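Local coordinates for protein butyryl-CoA dehydrogenase (Marinomonas mediterranea, PDB 6CXT) that belongs to the acyl-CoA dehydrogenase family of flavoproteins and binds flavin-adenine dinucleotide in a subunit built of helical domains around a beta domain, at residues D240-C244 and A302-K306; V310-K314 and L372-L377; K320-E325 and V360-S366. One frame throughout, in Å; residues are numbered along the deposited sequence.

All three contacts lie in the C-terminal helical domain. Interaction 3 is the core one, a buried lysine and a serine-glutamate pair holding the 360-366 loop beside both ligands; interactions 1 and 2 are partly buried and rest on charged pairs. Helix 313-338 serves twice, its start in interaction 2 and its middle in interaction 3, while interaction 1 joins helices 231-245 and 279-306. The contacts are linked: Asn312 hydrogen-bonds to Asp240 between interactions 1 and 2, Glu242 and Arg243 hydrogen-bond to Ser363 between 1 and 3, and Ile373 packs on Leu321 between 2 and 3. Interactions 1 and 3 hydrogen-bond FK4, and Leu372 of interaction 2 touches it.

Interaction 1 (D240-C244 and A302-K306); sequences DWERC and AAWQK. With FK4 (S-[2-({N-[(2R)-2-hydroxy-4-{[(R)-hydroxy(oxo)-lambda~5~-phosphanyl]oxy}-3,3-dimethylbutanoyl]-beta-alanyl}amino)ethyl] 1H-pyrrole-2-carbothioate), chain C.
One face of the Trp241 indole is roofed by the end of Lys306, whose CE sits over the middle of the ring system, and on the rim of the same ring NE1 makes a weak hydrogen bond to Glu100. This aromatic-lysine pair joins segments of two helices that run nearly antiparallel here (154°), in the C-terminal helical domain of the acyl-CoA dehydrogenase fold. Lys306 CE makes a CH-pi contact 3.4 Å from the centroid of the six-membered ring of Trp241, and Lys306 NZ a cation-pi contact 3.7 Å from that of the five-membered ring, almost on its normal. The lysine chain runs out straight and then bends at its last torsion (chi4 56°), which turns the ammonium toward Asp240.

There Lys306 NZ gives a salt-bridge hydrogen bond of 2.8 Å to OD2 of Asp240, on the anti side of the carboxylate and close to its plane. Asn312 also hydrogen-bonds this oxygen, so lysine and amide together grip this one atom. Deeper in, Cys244 SG rests on the backbone of Ala303, 3.8 Å from its CA.

The other side of helix 231-245 faces FK4. The guanidinium of Arg243 approaches it edge-on, with NE tied to Ser363 O, and NH2 reaches two carbonyl oxygens of the ligand, O26 at 2.8 Å and O27 at 3.1 Å.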
loop_
_atom_site.group_PDB
_atom_site.type_symbol
_atom_site.label_atom_id
_atom_site.label_comp_id
_atom_site.label_asym_id
_atom_site.label_seq_id
_atom_site.Cartn_x
_atom_site.Cartn_y
_atom_site.Cartn_z
ATOM N N ASP B 240 12.290 -5.601 -25.462
ATOM C CA ASP B 240 13.331 -4.854 -24.758
ATOM C C ASP B 240 13.361 -3.400 -25.192
ATOM O O ASP B 240 13.502 -2.492 -24.362
ATOM C CB ASP B 240 14.687 -5.534 -24.859
ATOM C CG ASP B 240 15.642 -5.051 -23.798
ATOM O OD1 ASP B 240 15.368 -5.300 -22.588
ATOM O OD2 ASP B 240 16.650 -4.416 -24.163
ATOM N N TRP B 241 13.175 -3.153 -26.488
ATOM C CA TRP B 241 13.064 -1.806 -26.985
ATOM C C TRP B 241 11.772 -1.110 -26.506
ATOM O O TRP B 241 11.809 0.053 -26.094
ATOM C CB TRP B 241 13.066 -1.776 -28.547
ATOM C CG TRP B 241 14.467 -1.849 -29.100
ATOM C CD1 TRP B 241 15.082 -2.944 -29.703
ATOM C CD2 TRP B 241 15.417 -0.797 -29.109
ATOM N NE1 TRP B 241 16.369 -2.620 -30.060
ATOM C CE2 TRP B 241 16.605 -1.310 -29.725
ATOM C CE3 TRP B 241 15.402 0.530 -28.651
ATOM C CZ2 TRP B 241 17.755 -0.556 -29.840
ATOM C CZ3 TRP B 241 16.522 1.287 -28.807
ATOM C CH2 TRP B 241 17.698 0.744 -29.421
ATOM N N GLU B 242 10.662 -1.798 -26.626
ATOM C CA GLU B 242 9.350 -1.184 -26.331
ATOM C C GLU B 242 9.200 -0.907 -24.812
ATOM O O GLU B 242 8.828 0.189 -24.402
ATOM C CB GLU B 242 8.231 -2.092 -26.800
ATOM C CG GLU B 242 6.879 -1.417 -26.673
ATOM C CD GLU B 242 5.768 -2.291 -27.201
ATOM O OE1 GLU B 242 5.494 -2.217 -28.407
ATOM O OE2 GLU B 242 5.142 -3.048 -26.435
ATOM N N ARG B 243 9.525 -1.901 -23.994
ATOM C CA ARG B 243 9.367 -1.795 -22.529
ATOM C C ARG B 243 10.265 -0.682 -22.006
ATOM O O ARG B 243 9.927 -0.028 -21.026
ATOM C CB ARG B 243 9.716 -3.133 -21.875
ATOM C CG ARG B 243 8.622 -4.200 -22.061
ATOM C CD ARG B 243 9.187 -5.529 -21.546
ATOM N NE ARG B 243 8.295 -6.613 -21.934
ATOM C CZ ARG B 243 8.651 -7.909 -21.983
ATOM N NH1 ARG B 243 9.899 -8.270 -21.711
ATOM N NH2 ARG B 243 7.758 -8.837 -22.334
ATOM N N CYS B 244 11.403 -0.468 -22.671
ATOM C CA CYS B 244 12.350 0.575 -22.287
ATOM C C CYS B 244 11.910 1.963 -22.768
ATOM O O CYS B 244 11.780 2.922 -21.942
ATOM C CB CYS B 244 13.750 0.278 -22.850
ATOM S SG CYS B 244 15.045 1.441 -22.313
ATOM N N ALA B 302 17.764 2.226 -17.144
ATOM C CA ALA B 302 17.484 1.148 -18.085
ATOM C C ALA B 302 18.003 1.558 -19.472
ATOM O O ALA B 302 18.631 0.711 -20.128
ATOM C CB ALA B 302 15.977 0.860 -18.197
ATOM N N ALA B 303 17.769 2.812 -19.892
ATOM C CA ALA B 303 18.213 3.264 -21.214
ATOM C C ALA B 303 19.743 3.255 -21.292
ATOM O O ALA B 303 20.318 2.819 -22.291
ATOM C CB ALA B 303 17.658 4.636 -21.553
ATOM N N TRP B 304 20.407 3.739 -20.248
ATOM C CA TRP B 304 21.867 3.702 -20.217
ATOM C C TRP B 304 22.379 2.281 -20.272
ATOM O O TRP B 304 23.343 1.983 -20.988
ATOM C CB TRP B 304 22.421 4.412 -18.956
ATOM C CG TRP B 304 23.904 4.239 -18.818
ATOM C CD1 TRP B 304 24.869 5.008 -19.402
ATOM C CD2 TRP B 304 24.577 3.238 -18.067
ATOM N NE1 TRP B 304 26.118 4.543 -19.053
ATOM C CE2 TRP B 304 25.973 3.459 -18.233
ATOM C CE3 TRP B 304 24.149 2.188 -17.243
ATOM C CZ2 TRP B 304 26.945 2.657 -17.618
ATOM C CZ3 TRP B 304 25.131 1.379 -16.629
ATOM C CH2 TRP B 304 26.512 1.636 -16.820
ATOM N N GLN B 305 21.781 1.408 -19.483
ATOM C CA GLN B 305 22.263 0.046 -19.408
ATOM C C GLN B 305 22.080 -0.691 -20.752
ATOM O O GLN B 305 22.938 -1.516 -21.146
ATOM C CB GLN B 305 21.593 -0.738 -18.292
ATOM C CG GLN B 305 22.571 -1.693 -17.656
ATOM C CD GLN B 305 21.919 -2.735 -16.808
ATOM O OE1 GLN B 305 20.778 -3.170 -17.058
ATOM N NE2 GLN B 305 22.634 -3.154 -15.788
ATOM N N LYS B 306 20.957 -0.408 -21.422
ATOM C CA LYS B 306 20.667 -0.983 -22.734
ATOM C C LYS B 306 21.745 -0.596 -23.754
ATOM O O LYS B 306 21.995 -1.351 -24.681
ATOM C CB LYS B 306 19.264 -0.583 -23.218
ATOM C CG LYS B 306 18.797 -1.380 -24.422
ATOM C CD LYS B 306 17.316 -1.093 -24.759
ATOM C CE LYS B 306 17.018 -1.502 -26.210
ATOM N NZ LYS B 306 17.363 -2.931 -26.422
HETATM O O01 FK4 C . 12.346 -13.166 -22.393
HETATM P P02 FK4 C . 11.535 -14.387 -22.940
HETATM O O03 FK4 C . 9.993 -14.399 -22.650
HETATM C C04 FK4 C . 9.530 -13.907 -21.426
HETATM C C05 FK4 C . 8.225 -14.479 -20.961
HETATM C C06 FK4 C . 7.856 -13.780 -19.626
HETATM C C07 FK4 C . 8.421 -16.006 -20.766
HETATM C C08 FK4 C . 7.107 -14.299 -22.022
HETATM O O09 FK4 C . 5.979 -15.099 -21.767
HETATM C C10 FK4 C . 6.700 -12.827 -22.236
HETATM N N11 FK4 C . 5.298 -12.567 -21.942
HETATM C C12 FK4 C . 4.824 -11.235 -22.081
HETATM C C13 FK4 C . 4.257 -10.969 -23.493
HETATM C C14 FK4 C . 4.328 -9.554 -23.881
HETATM N N15 FK4 C . 3.332 -9.251 -24.816
HETATM C C16 FK4 C . 3.284 -7.911 -25.402
HETATM C C17 FK4 C . 2.669 -7.930 -26.815
HETATM S S18 FK4 C . 3.028 -6.459 -27.732
HETATM C C19 FK4 C . 2.255 -5.179 -26.743
HETATM C C20 FK4 C . 2.346 -3.967 -27.583
HETATM C C21 FK4 C . 1.694 -2.765 -27.418
HETATM C C22 FK4 C . 2.155 -1.940 -28.465
HETATM C C23 FK4 C . 3.077 -2.675 -29.251
HETATM N N24 FK4 C . 3.214 -3.910 -28.724
HETATM O O25 FK4 C . 1.401 -5.505 -25.888
HETATM O O26 FK4 C . 5.170 -8.755 -23.479
HETATM O O27 FK4 C . 7.488 -11.879 -22.570
HETATM O O28 FK4 C . 11.720 -14.425 -24.422
#

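Interaction 2 (V310-K314 and L372-L377); sequences VDNTK and LICNRL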
loop_
_atom_site.group_PDB
_atom_site.type_symbol
_atom_site.label_atom_id
_atom_site.label_comp_id
_atom_site.label_asym_id
_atom_site.label_seq_id
_atom_site.Cartn_x
_atom_site.Cartn_y
_atom_site.Cartn_z
ATOM N N VAL B 310 25.218 -5.473 -21.902
ATOM C CA VAL B 310 25.150 -6.409 -20.774
ATOM C C VAL B 310 23.698 -6.897 -20.853
ATOM O O VAL B 310 22.940 -6.410 -21.698
ATOM C CB VAL B 310 25.487 -5.710 -19.433
ATOM C CG1 VAL B 310 26.965 -5.294 -19.408
ATOM C CG2 VAL B 310 24.573 -4.497 -19.187
ATOM N N ASP B 311 23.290 -7.866 -20.045
ATOM C CA ASP B 311 21.885 -8.255 -20.106
ATOM C C ASP B 311 21.201 -7.092 -19.356
ATOM O O ASP B 311 21.452 -6.920 -18.160
ATOM C CB ASP B 311 21.615 -9.592 -19.397
ATOM C CG ASP B 311 20.147 -9.989 -19.447
ATOM O OD1 ASP B 311 19.337 -9.157 -19.912
ATOM O OD2 ASP B 311 19.800 -11.125 -19.048
ATOM N N ASN B 312 20.447 -6.254 -20.071
ATOM C CA ASN B 312 19.711 -5.150 -19.400
ATOM C C ASN B 312 18.241 -5.437 -19.138
ATOM O O ASN B 312 17.493 -4.519 -18.891
ATOM C CB ASN B 312 19.795 -3.889 -20.224
ATOM C CG ASN B 312 19.308 -4.124 -21.629
ATOM O OD1 ASN B 312 20.103 -4.477 -22.528
ATOM N ND2 ASN B 312 18.023 -4.001 -21.832
ATOM N N THR B 313 17.830 -6.688 -19.199
ATOM C CA THR B 313 16.443 -7.057 -19.126
ATOM C C THR B 313 15.858 -6.728 -17.746
ATOM O O THR B 313 14.698 -6.236 -17.656
ATOM C CB THR B 313 16.260 -8.563 -19.419
ATOM O OG1 THR B 313 16.645 -8.796 -20.772
ATOM C CG2 THR B 313 14.801 -8.980 -19.276
ATOM N N LYS B 314 16.616 -7.026 -16.674
ATOM C CA LYS B 314 16.123 -6.706 -15.304
ATOM C C LYS B 314 15.817 -5.216 -15.162
ATOM O O LYS B 314 14.724 -4.869 -14.718
ATOM C CB LYS B 314 17.158 -7.121 -14.253
ATOM C CG LYS B 314 16.655 -7.014 -12.785
ATOM C CD LYS B 314 17.735 -7.552 -11.837
ATOM C CE LYS B 314 18.878 -6.536 -11.763
ATOM N NZ LYS B 314 19.846 -7.075 -10.816
ATOM N N LEU B 372 9.920 -11.725 -15.011
ATOM C CA LEU B 372 11.210 -11.444 -15.585
ATOM C C LEU B 372 12.216 -10.948 -14.567
ATOM O O LEU B 372 13.371 -11.344 -14.573
ATOM C CB LEU B 372 11.089 -10.364 -16.664
ATOM C CG LEU B 372 10.349 -10.950 -17.887
ATOM C CD1 LEU B 372 9.658 -9.834 -18.706
ATOM C CD2 LEU B 372 11.410 -11.727 -18.684
ATOM N N ILE B 373 11.792 -10.018 -13.709
ATOM C CA ILE B 373 12.726 -9.573 -12.655
ATOM C C ILE B 373 13.225 -10.772 -11.795
ATOM O O ILE B 373 14.431 -10.858 -11.544
ATOM C CB ILE B 373 12.020 -8.494 -11.768
ATOM C CG1 ILE B 373 11.776 -7.217 -12.614
ATOM C CG2 ILE B 373 12.884 -8.157 -10.534
ATOM C CD1 ILE B 373 10.613 -6.334 -12.082
ATOM N N CYS B 374 12.314 -11.611 -11.330
ATOM C CA CYS B 374 12.627 -12.761 -10.493
ATOM C C CYS B 374 13.645 -13.654 -11.219
ATOM O O CYS B 374 14.656 -14.054 -10.624
ATOM C CB CYS B 374 11.389 -13.627 -10.241
ATOM S SG CYS B 374 10.252 -12.799 -9.086
ATOM N N ASN B 375 13.402 -13.869 -12.520
ATOM C CA ASN B 375 14.329 -14.676 -13.305
ATOM C C ASN B 375 15.729 -14.051 -13.361
ATOM O O ASN B 375 16.740 -14.744 -13.075
ATOM C CB ASN B 375 13.740 -14.912 -14.707
ATOM C CG ASN B 375 14.712 -15.658 -15.620
ATOM O OD1 ASN B 375 15.429 -15.030 -16.380
ATOM N ND2 ASN B 375 14.783 -16.988 -15.475
ATOM N N ARG B 376 15.817 -12.743 -13.663
ATOM C CA ARG B 376 17.092 -12.068 -13.678
ATOM C C ARG B 376 17.756 -11.933 -12.316
ATOM O O ARG B 376 18.969 -11.768 -12.242
ATOM C CB ARG B 376 17.017 -10.691 -14.389
ATOM C CG ARG B 376 16.648 -10.757 -15.855
ATOM C CD ARG B 376 17.536 -11.794 -16.608
ATOM N NE ARG B 376 17.375 -11.724 -18.070
ATOM C CZ ARG B 376 16.364 -12.204 -18.805
ATOM N NH1 ARG B 376 15.312 -12.818 -18.263
ATOM N NH2 ARG B 376 16.418 -12.046 -20.149
ATOM N N LEU B 377 16.987 -12.031 -11.235
ATOM C CA LEU B 377 17.592 -12.072 -9.896
ATOM C C LEU B 377 18.151 -13.463 -9.620
ATOM O O LEU B 377 18.871 -13.654 -8.640
ATOM C CB LEU B 377 16.546 -11.710 -8.819
ATOM C CG LEU B 377 16.065 -10.242 -8.820
ATOM C CD1 LEU B 377 14.963 -10.072 -7.727
ATOM C CD2 LEU B 377 17.199 -9.276 -8.462
HETATM O O HOH W 1 20.419 -9.952 -10.697
#
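Arg376 meets Asp311 through a salt bridge in which NE, the inner nitrogen of the guanidinium, gives a 2.7 Å hydrogen bond to OD2. The bond comes to the syn side of the carboxylate, 23° out of its plane, and the two flat groups are steeply inclined to each other.

The other oxygen of Asp311 fixes the carboxylate. OD1 accepts from the backbone N of Thr313 at 3.0 Å, closing an Asx turn at the start of helix 313-338, and also from Thr313 OG1 at 2.8 Å. One carboxylate thus ties down the turn with OD1 and grips the arginine with OD2.

The tight part of the contact lies beneath the guanidinium. Thr313 turns its methyl up against one face, with CG2 over the centre and 3.6 Å from Arg376 CZ; placing CG2 anti to the backbone N (OG1 chi1 -65°) also aims the hydroxyl at OD1. The arginine folds back at chi2 (-50°), which brings its head over the threonine. Alongside, Lys314 CB packs against Arg376 CB at 3.6 Å as the two chains pass in opposite directions.

The solvent side is looser. Asp311 is exposed, which puts the salt bridge at the rim. The Lys314 and Leu377 side chains cross at about a right angle, CD to CD2 3.8 Å, and a water accepts from Lys314 NZ and donates to Arg376 O.

Leu372, Asn375 and Arg376 also pack against Leu36 and Val39 of a neighbouring chain, an alpha/beta hydrolase fold protein. Leu372 touches FK4 and Arg243, and Ile373 reaches Ala317 and Leu321, so the contact joins helices 231-245, 313-338 and 366-377 of the C-terminal helical domain of the acyl-CoA dehydrogenase fold.

Interaction 3 (K320-E325 and V360-S366); sequences KLAISE and VLFSGTS. With FK4 (S-[2-({N-[(2R)-2-hydroxy-4-{[(R)-hydroxy(oxo)-lambda~5~-phosphanyl]oxy}-3,3-dimethylbutanoyl]-beta-alanyl}amino)ethyl] 1H-pyrrole-2-carbothioate), chain C.
Lys320 reaches from helix 313-338 into the bend of the 360-366 loop, where NZ donates to two backbone carbonyls, Gly364 O at 2.7 Å and Phe362 O at 3.0 Å. The second bond runs nearly along the C=O axis; the first arrives 21° out of the carbonyl plane. A kink at chi2 (-76°) turns the otherwise extended chain toward these oxygens. Ser359 O, just before the loop, is a further acceptor, so three main-chain oxygens and a water lie within hydrogen-bonding distance of the buried ammonium, more acceptors than its three protons can serve singly.

That water links three side chains: it accepts from NZ of Lys320 and donates to the hydroxyls of Ser324 and Ser366. Ser366 OG in turn donates to Glu325 OE2 at 2.6 Å, on the anti side of the carboxylate. The other glutamate oxygen, OE1, forms a salt bridge with Arg336 of a third subunit, which ties this end of the contact to the assembly. Ser366 N hydrogen-bonds to Val360 O and draws the two ends of the loop together.

Van der Waals contacts fill in around the polar groups. Leu321 CD1 lies 3.6 Å from Ser366 CB, and Val360 CG1 packs on the Ser324 side chain and Glu325 OE2.

Ligand contacts lie on the far side of the bend. Ser363 N gives FK4 O25 a nearly straight bond of 2.9 Å (177°). Gly364 adopts backbone angles suited to glycine, and FK4 O26 lies close to the place a side chain would take. Thr365 OG1 hydrogen-bonds to the flavin-adenine dinucleotide. Held by the lysine from behind, the loop leading into helix 366-377 forms part of both ligand pockets, at the flavin site of the acyl-CoA dehydrogenase fold.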
loop_
_atom_site.group_PDB
_atom_site.type_symbol
_atom_site.label_atom_id
_atom_site.label_comp_id
_atom_site.label_asym_id
_atom_site.label_seq_id
_atom_site.Cartn_x
_atom_site.Cartn_y
_atom_site.Cartn_z
ATOM N N LYS B 320 9.780 -0.522 -16.620
ATOM C CA LYS B 320 8.417 -0.653 -17.204
ATOM C C LYS B 320 7.407 -0.757 -16.031
ATOM O O LYS B 320 6.336 -0.101 -16.014
ATOM C CB LYS B 320 8.331 -1.962 -18.050
ATOM C CG LYS B 320 7.090 -2.069 -18.934
ATOM C CD LYS B 320 5.794 -2.419 -18.206
ATOM C CE LYS B 320 4.755 -2.944 -19.183
ATOM N NZ LYS B 320 3.404 -3.274 -18.595
ATOM N N LEU B 321 7.721 -1.648 -15.092
ATOM C CA LEU B 321 6.836 -1.878 -13.930
ATOM C C LEU B 321 6.686 -0.571 -13.113
ATOM O O LEU B 321 5.572 -0.167 -12.816
ATOM C CB LEU B 321 7.436 -2.987 -13.052
ATOM C CG LEU B 321 6.691 -3.353 -11.767
ATOM C CD1 LEU B 321 5.303 -3.860 -12.136
ATOM C CD2 LEU B 321 7.530 -4.403 -10.972
ATOM N N ALA B 322 7.794 0.043 -12.751
ATOM C CA ALA B 322 7.740 1.209 -11.860
ATOM C C ALA B 322 6.996 2.351 -12.567
ATOM O O ALA B 322 6.186 3.040 -11.918
ATOM C CB ALA B 322 9.141 1.648 -11.470
ATOM N N ILE B 323 7.282 2.583 -13.864
ATOM C CA ILE B 323 6.644 3.693 -14.588
ATOM C C ILE B 323 5.132 3.460 -14.677
ATOM O O ILE B 323 4.321 4.384 -14.393
ATOM C CB ILE B 323 7.243 3.867 -16.025
ATOM C CG1 ILE B 323 8.679 4.403 -15.905
ATOM C CG2 ILE B 323 6.381 4.838 -16.878
ATOM C CD1 ILE B 323 9.476 4.279 -17.206
ATOM N N SER B 324 4.744 2.245 -15.087
ATOM C CA SER B 324 3.352 1.999 -15.378
ATOM C C SER B 324 2.567 2.011 -14.025
ATOM O O SER B 324 1.467 2.589 -13.946
ATOM C CB SER B 324 3.173 0.648 -16.117
ATOM O OG SER B 324 3.699 -0.421 -15.313
ATOM N N GLU B 325 3.161 1.428 -12.981
ATOM C CA GLU B 325 2.498 1.462 -11.649
ATOM C C GLU B 325 2.405 2.896 -11.083
ATOM O O GLU B 325 1.352 3.287 -10.518
ATOM C CB GLU B 325 3.113 0.467 -10.632
ATOM C CG GLU B 325 2.948 -1.002 -11.114
ATOM C CD GLU B 325 1.511 -1.515 -11.096
ATOM O OE1 GLU B 325 0.584 -0.854 -10.531
ATOM O OE2 GLU B 325 1.243 -2.647 -11.641
ATOM N N VAL B 360 -0.154 -0.867 -17.539
ATOM C CA VAL B 360 0.152 -2.066 -16.692
ATOM C C VAL B 360 -0.265 -3.415 -17.362
ATOM O O VAL B 360 -0.077 -4.484 -16.757
ATOM C CB VAL B 360 -0.469 -2.010 -15.274
ATOM C CG1 VAL B 360 0.059 -0.734 -14.571
ATOM C CG2 VAL B 360 -2.001 -1.942 -15.343
ATOM N N LEU B 361 -0.826 -3.333 -18.569
ATOM C CA LEU B 361 -1.210 -4.545 -19.333
ATOM C C LEU B 361 -0.330 -4.751 -20.561
ATOM O O LEU B 361 0.273 -5.837 -20.688
ATOM C CB LEU B 361 -2.664 -4.429 -19.794
ATOM C CG LEU B 361 -3.653 -4.267 -18.634
ATOM C CD1 LEU B 361 -5.038 -4.070 -19.215
ATOM C CD2 LEU B 361 -3.624 -5.443 -17.608
ATOM N N PHE B 362 -0.219 -3.748 -21.434
ATOM C CA PHE B 362 0.503 -3.939 -22.710
ATOM C C PHE B 362 2.008 -4.017 -22.475
ATOM O O PHE B 362 2.509 -3.555 -21.435
ATOM C CB PHE B 362 0.109 -2.916 -23.800
ATOM C CG PHE B 362 0.296 -1.476 -23.407
ATOM C CD1 PHE B 362 1.583 -0.916 -23.202
ATOM C CD2 PHE B 362 -0.840 -0.651 -23.298
ATOM C CE1 PHE B 362 1.730 0.433 -22.866
ATOM C CE2 PHE B 362 -0.695 0.700 -22.943
ATOM C CZ PHE B 362 0.573 1.242 -22.748
ATOM N N SER B 363 2.735 -4.606 -23.424
ATOM C CA SER B 363 4.158 -4.877 -23.287
ATOM C C SER B 363 4.481 -5.882 -22.154
ATOM O O SER B 363 5.589 -5.932 -21.680
ATOM C CB SER B 363 5.004 -3.607 -23.113
ATOM O OG SER B 363 4.483 -2.560 -23.923
ATOM N N GLY B 364 3.521 -6.706 -21.783
ATOM C CA GLY B 364 3.646 -7.639 -20.635
ATOM C C GLY B 364 3.030 -7.032 -19.371
ATOM O O GLY B 364 3.425 -5.919 -18.984
ATOM N N THR B 365 2.118 -7.727 -18.739
ATOM C CA THR B 365 1.494 -7.181 -17.527
ATOM C C THR B 365 2.521 -6.986 -16.405
ATOM O O THR B 365 3.669 -7.537 -16.439
ATOM C CB THR B 365 0.392 -8.065 -16.961
ATOM O OG1 THR B 365 0.987 -9.252 -16.382
ATOM C CG2 THR B 365 -0.674 -8.436 -18.048
ATOM N N SER B 366 2.106 -6.242 -15.356
ATOM C CA SER B 366 2.997 -6.089 -14.198
ATOM C C SER B 366 3.431 -7.465 -13.658
ATOM O O SER B 366 4.536 -7.616 -13.165
ATOM C CB SER B 366 2.191 -5.281 -13.114
ATOM O OG SER B 366 1.981 -3.974 -13.729
HETATM O O01 FK4 C . 12.346 -13.166 -22.393
HETATM P P02 FK4 C . 11.535 -14.387 -22.940
HETATM O O03 FK4 C . 9.993 -14.399 -22.650
HETATM C C04 FK4 C . 9.530 -13.907 -21.426
HETATM C C05 FK4 C . 8.225 -14.479 -20.961
HETATM C C06 FK4 C . 7.856 -13.780 -19.626
HETATM C C07 FK4 C . 8.421 -16.006 -20.766
HETATM C C08 FK4 C . 7.107 -14.299 -22.022
HETATM O O09 FK4 C . 5.979 -15.099 -21.767
HETATM C C10 FK4 C . 6.700 -12.827 -22.236
HETATM N N11 FK4 C . 5.298 -12.567 -21.942
HETATM C C12 FK4 C . 4.824 -11.235 -22.081
HETATM C C13 FK4 C . 4.257 -10.969 -23.493
HETATM C C14 FK4 C . 4.328 -9.554 -23.881
HETATM N N15 FK4 C . 3.332 -9.251 -24.816
HETATM C C16 FK4 C . 3.284 -7.911 -25.402
HETATM C C17 FK4 C . 2.669 -7.930 -26.815
HETATM S S18 FK4 C . 3.028 -6.459 -27.732
HETATM C C19 FK4 C . 2.255 -5.179 -26.743
HETATM C C20 FK4 C . 2.346 -3.967 -27.583
HETATM C C21 FK4 C . 1.694 -2.765 -27.418
HETATM C C22 FK4 C . 2.155 -1.940 -28.465
HETATM C C23 FK4 C . 3.077 -2.675 -29.251
HETATM N N24 FK4 C . 3.214 -3.910 -28.724
HETATM O O25 FK4 C . 1.401 -5.505 -25.888
HETATM O O26 FK4 C . 5.170 -8.755 -23.479
HETATM O O27 FK4 C . 7.488 -11.879 -22.570
HETATM O O28 FK4 C . 11.720 -14.425 -24.422
HETATM O O HOH W 2 3.544 -3.056 -15.826
#